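Phthiocerol/phthiodiolone dimycocerosyl transferase (Mycobacterium tuberculosis, PDB 1Q9J) probably catalyses the transfer of mycocerosyl groups from mycocerosic acid synthase onto phthiocerol, phthiodiolone and phenolphthiocerol, the final step in making their dimycocerosate esters. Local coordinates at residues V33-F43 against L105-A116. Residues are numbered along the deposited sequence; the frame is centred on the assembly and turned at random.
Sequences VIDVDALSDAF and LHLQLILREGGA
The ring of Phe-43 lies with one face against Leu-107, whose CB sits 3.7 Å from the Phe-43 ring centroid and 14° off the ring normal, a CH-pi contact over the centre of the ring. CD2 of the same leucine lies 3.4 Å from Phe-43 CD1, leucine and ring lying alongside each other with their ends pointing opposite ways. Leu-105 CD2 meets the far part of the ring obliquely, 3.8 Å from Phe-43 CE1. With its CG anti to the backbone N (chi1 -178°), Phe-43 extends from the helix to the strand.

The remaining contacts are aliphatic. Leu-39 and Leu-107 meet tip to tip, Leu-39 CD1 to Leu-107 CD2 at 3.8 Å. Leu-109 CD2 is shared by the CG2 methyls of Ile-34 and Val-36, lying 3.7 Å from Val-36 CG2. Ile-34 CD1 turns the other way, toward the turn after the strand, 4.1 Å from Ala-116 CB.

The polar bond of note caps helix 36-49: Asp-35, its N-cap, accepts at OD2 from Ala-38 N at 3.1 Å, from above the carboxylate plane. Tyr-143 of helix 129-148 hydrogen-bonds to Asp-35 N.

Strand 105-110 runs between strands 78-80 and 117-123 of a mixed sheet in one of the enzyme's two related domains. Residues 36-43 run along one sheet face, nearly antiparallel to the strand (167°), opposite Leu-105, Leu-107 and Leu-109. The Leu-105 side chain is about 11 Å from that of His-124, probably the proton acceptor. Almost wholly apolar, the contact suggests that burial and close fit, with one CH-pi contact, hold helix to strand more than hydrogen bonds do.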
loop_
_atom_site.group_PDB
_atom_site.type_symbol
_atom_site.label_atom_id
_atom_site.label_comp_id
_atom_site.label_asym_id
_atom_site.label_seq_id
_atom_site.Cartn_x
_atom_site.Cartn_y
_atom_site.Cartn_z
ATOM N N VAL A 33 9.984 -25.651 -7.800
ATOM C CA VAL A 33 10.858 -25.332 -8.924
ATOM C C VAL A 33 10.422 -24.111 -9.742
ATOM O O VAL A 33 9.378 -24.118 -10.392
ATOM C CB VAL A 33 10.989 -26.553 -9.862
ATOM C CG1 VAL A 33 11.939 -26.242 -11.013
ATOM C CG2 VAL A 33 11.489 -27.747 -9.063
ATOM N N ILE A 34 11.250 -23.072 -9.702
ATOM C CA ILE A 34 11.004 -21.831 -10.424
ATOM C C ILE A 34 11.598 -21.918 -11.828
ATOM O O ILE A 34 12.807 -21.834 -11.994
ATOM C CB ILE A 34 11.646 -20.626 -9.681
ATOM C CG1 ILE A 34 10.823 -20.267 -8.457
ATOM C CG2 ILE A 34 11.760 -19.430 -10.601
ATOM C CD1 ILE A 34 10.874 -21.296 -7.381
ATOM N N ASP A 35 10.747 -22.101 -12.832
ATOM C CA ASP A 35 11.205 -22.192 -14.219
ATOM C C ASP A 35 11.585 -20.799 -14.720
ATOM O O ASP A 35 10.883 -20.199 -15.535
ATOM C CB ASP A 35 10.096 -22.803 -15.087
ATOM C CG ASP A 35 10.391 -22.725 -16.582
ATOM O OD1 ASP A 35 9.654 -23.367 -17.369
ATOM O OD2 ASP A 35 11.341 -22.018 -16.985
ATOM N N VAL A 36 12.714 -20.299 -14.227
ATOM C CA VAL A 36 13.214 -18.971 -14.580
ATOM C C VAL A 36 12.951 -18.503 -16.023
ATOM O O VAL A 36 12.524 -17.364 -16.228
ATOM C CB VAL A 36 14.742 -18.852 -14.275
ATOM C CG1 VAL A 36 15.248 -17.450 -14.623
ATOM C CG2 VAL A 36 15.003 -19.139 -12.799
ATOM N N ASP A 37 13.207 -19.353 -17.018
ATOM C CA ASP A 37 12.983 -18.960 -18.413
ATOM C C ASP A 37 11.549 -18.488 -18.651
ATOM O O ASP A 37 11.321 -17.458 -19.298
ATOM C CB ASP A 37 13.299 -20.120 -19.372
ATOM C CG ASP A 37 14.796 -20.291 -19.629
ATOM O OD1 ASP A 37 15.566 -19.343 -19.342
ATOM O OD2 ASP A 37 15.197 -21.369 -20.135
ATOM N N ALA A 38 10.591 -19.254 -18.132
ATOM C CA ALA A 38 9.170 -18.940 -18.265
ATOM C C ALA A 38 8.823 -17.688 -17.470
ATOM O O ALA A 38 8.018 -16.874 -17.907
ATOM C CB ALA A 38 8.333 -20.115 -17.769
ATOM N N LEU A 39 9.432 -17.554 -16.294
ATOM C CA LEU A 39 9.196 -16.409 -15.423
ATOM C C LEU A 39 9.649 -15.132 -16.120
ATOM O O LEU A 39 8.967 -14.112 -16.070
ATOM C CB LEU A 39 9.951 -16.591 -14.103
ATOM C CG LEU A 39 9.782 -15.636 -12.921
ATOM C CD1 LEU A 39 10.790 -14.506 -12.996
ATOM C CD2 LEU A 39 8.359 -15.130 -12.878
ATOM N N SER A 40 10.793 -15.193 -16.787
ATOM C CA SER A 40 11.304 -14.028 -17.480
ATOM C C SER A 40 10.367 -13.643 -18.611
ATOM O O SER A 40 10.205 -12.463 -18.917
ATOM C CB SER A 40 12.696 -14.311 -18.035
ATOM O OG SER A 40 13.333 -13.112 -18.460
ATOM N N ASP A 41 9.755 -14.636 -19.248
ATOM C CA ASP A 41 8.815 -14.360 -20.339
ATOM C C ASP A 41 7.591 -13.616 -19.819
ATOM O O ASP A 41 7.072 -12.711 -20.480
ATOM C CB ASP A 41 8.348 -15.659 -21.006
ATOM C CG ASP A 41 9.442 -16.328 -21.795
ATOM O OD1 ASP A 41 10.283 -15.611 -22.377
ATOM O OD2 ASP A 41 9.457 -17.568 -21.844
ATOM N N ALA A 42 7.136 -14.027 -18.637
ATOM C CA ALA A 42 5.978 -13.432 -17.985
ATOM C C ALA A 42 6.287 -11.981 -17.645
ATOM O O ALA A 42 5.484 -11.084 -17.916
ATOM C CB ALA A 42 5.631 -14.207 -16.729
ATOM N N PHE A 43 7.463 -11.751 -17.067
ATOM C CA PHE A 43 7.878 -10.406 -16.711
ATOM C C PHE A 43 7.960 -9.545 -17.983
ATOM O O PHE A 43 7.482 -8.409 -18.003
ATOM C CB PHE A 43 9.232 -10.441 -15.990
ATOM C CG PHE A 43 9.709 -9.090 -15.542
ATOM C CD1 PHE A 43 8.944 -8.309 -14.687
ATOM C CD2 PHE A 43 10.922 -8.589 -15.982
ATOM C CE1 PHE A 43 9.386 -7.044 -14.274
ATOM C CE2 PHE A 43 11.369 -7.327 -15.576
ATOM C CZ PHE A 43 10.598 -6.558 -14.721
ATOM N N LEU A 105 11.081 -0.146 -12.025
ATOM C CA LEU A 105 10.612 -1.503 -11.836
ATOM C C LEU A 105 11.799 -2.473 -11.844
ATOM O O LEU A 105 12.714 -2.359 -12.675
ATOM C CB LEU A 105 9.623 -1.851 -12.950
ATOM C CG LEU A 105 8.992 -3.244 -12.948
ATOM C CD1 LEU A 105 8.149 -3.441 -11.699
ATOM C CD2 LEU A 105 8.157 -3.415 -14.190
ATOM N N HIS A 106 11.764 -3.430 -10.917
ATOM C CA HIS A 106 12.810 -4.436 -10.767
ATOM C C HIS A 106 12.196 -5.756 -10.297
ATOM O O HIS A 106 11.473 -5.790 -9.293
ATOM C CB HIS A 106 13.855 -3.971 -9.737
ATOM C CG HIS A 106 14.766 -2.886 -10.233
ATOM N ND1 HIS A 106 15.691 -3.091 -11.230
ATOM C CD2 HIS A 106 14.897 -1.591 -9.859
ATOM C CE1 HIS A 106 16.356 -1.968 -11.452
ATOM N NE2 HIS A 106 15.894 -1.043 -10.635
ATOM N N LEU A 107 12.461 -6.836 -11.029
ATOM C CA LEU A 107 11.956 -8.151 -10.633
ATOM C C LEU A 107 13.149 -8.980 -10.172
ATOM O O LEU A 107 13.947 -9.442 -10.981
ATOM C CB LEU A 107 11.244 -8.859 -11.796
ATOM C CG LEU A 107 10.698 -10.240 -11.398
ATOM C CD1 LEU A 107 9.886 -10.117 -10.115
ATOM C CD2 LEU A 107 9.847 -10.830 -12.513
ATOM N N GLN A 108 13.264 -9.174 -8.863
ATOM C CA GLN A 108 14.385 -9.920 -8.299
ATOM C C GLN A 108 14.039 -11.321 -7.788
ATOM O O GLN A 108 13.310 -11.469 -6.807
ATOM C CB GLN A 108 14.999 -9.104 -7.164
ATOM C CG GLN A 108 16.238 -9.720 -6.561
ATOM C CD GLN A 108 16.611 -9.055 -5.259
ATOM O OE1 GLN A 108 15.825 -9.059 -4.307
ATOM N NE2 GLN A 108 17.813 -8.483 -5.201
ATOM N N LEU A 109 14.581 -12.340 -8.450
ATOM C CA LEU A 109 14.351 -13.724 -8.056
ATOM C C LEU A 109 15.587 -14.336 -7.399
ATOM O O LEU A 109 16.642 -14.437 -8.024
ATOM C CB LEU A 109 13.980 -14.568 -9.269
ATOM C CG LEU A 109 13.825 -16.059 -8.957
ATOM C CD1 LEU A 109 12.662 -16.255 -8.000
ATOM C CD2 LEU A 109 13.609 -16.837 -10.246
ATOM N N ILE A 110 15.452 -14.760 -6.146
ATOM C CA ILE A 110 16.569 -15.360 -5.420
ATOM C C ILE A 110 16.325 -16.850 -5.146
ATOM O O ILE A 110 15.524 -17.207 -4.284
ATOM C CB ILE A 110 16.809 -14.643 -4.073
ATOM C CG1 ILE A 110 16.828 -13.135 -4.278
ATOM C CG2 ILE A 110 18.149 -15.062 -3.492
ATOM C CD1 ILE A 110 17.033 -12.361 -3.001
ATOM N N LEU A 111 17.034 -17.705 -5.879
ATOM C CA LEU A 111 16.911 -19.148 -5.732
ATOM C C LEU A 111 17.364 -19.620 -4.354
ATOM O O LEU A 111 18.357 -19.130 -3.811
ATOM C CB LEU A 111 17.726 -19.849 -6.817
ATOM C CG LEU A 111 17.388 -19.493 -8.262
ATOM C CD1 LEU A 111 18.496 -20.007 -9.162
ATOM C CD2 LEU A 111 16.047 -20.085 -8.668
ATOM N N ARG A 112 16.619 -20.573 -3.795
ATOM C CA ARG A 112 16.917 -21.133 -2.480
ATOM C C ARG A 112 16.720 -22.642 -2.467
ATOM O O ARG A 112 16.724 -23.292 -3.515
ATOM C CB ARG A 112 16.026 -20.503 -1.402
ATOM C CG ARG A 112 16.322 -19.043 -1.079
ATOM C CD ARG A 112 17.767 -18.845 -0.647
ATOM N NE ARG A 112 17.905 -17.842 0.411
ATOM C CZ ARG A 112 17.615 -16.549 0.279
ATOM N NH1 ARG A 112 17.166 -16.079 -0.874
ATOM N NH2 ARG A 112 17.773 -15.724 1.308
ATOM N N GLU A 113 16.549 -23.191 -1.267
ATOM C CA GLU A 113 16.357 -24.626 -1.068
ATOM C C GLU A 113 15.174 -25.189 -1.862
ATOM O O GLU A 113 15.291 -25.473 -3.056
ATOM C CB GLU A 113 16.145 -24.919 0.422
ATOM C CG GLU A 113 17.270 -24.451 1.337
ATOM C CD GLU A 113 18.567 -25.208 1.124
ATOM O OE1 GLU A 113 18.557 -26.456 1.238
ATOM O OE2 GLU A 113 19.601 -24.554 0.856
ATOM N N GLY A 114 14.041 -25.364 -1.182
ATOM C CA GLY A 114 12.856 -25.885 -1.836
ATOM C C GLY A 114 12.345 -24.862 -2.826
ATOM O O GLY A 114 12.105 -25.168 -3.993
ATOM N N GLY A 115 12.191 -23.632 -2.354
ATOM C CA GLY A 115 11.715 -22.566 -3.212
ATOM C C GLY A 115 12.569 -21.324 -3.077
ATOM O O GLY A 115 13.383 -21.218 -2.158
ATOM N N ALA A 116 12.365 -20.385 -3.997
ATOM C CA ALA A 116 13.101 -19.125 -4.039
ATOM C C ALA A 116 12.271 -17.967 -3.490
ATOM O O ALA A 116 11.196 -18.178 -2.939
ATOM C CB ALA A 116 13.510 -18.831 -5.475
#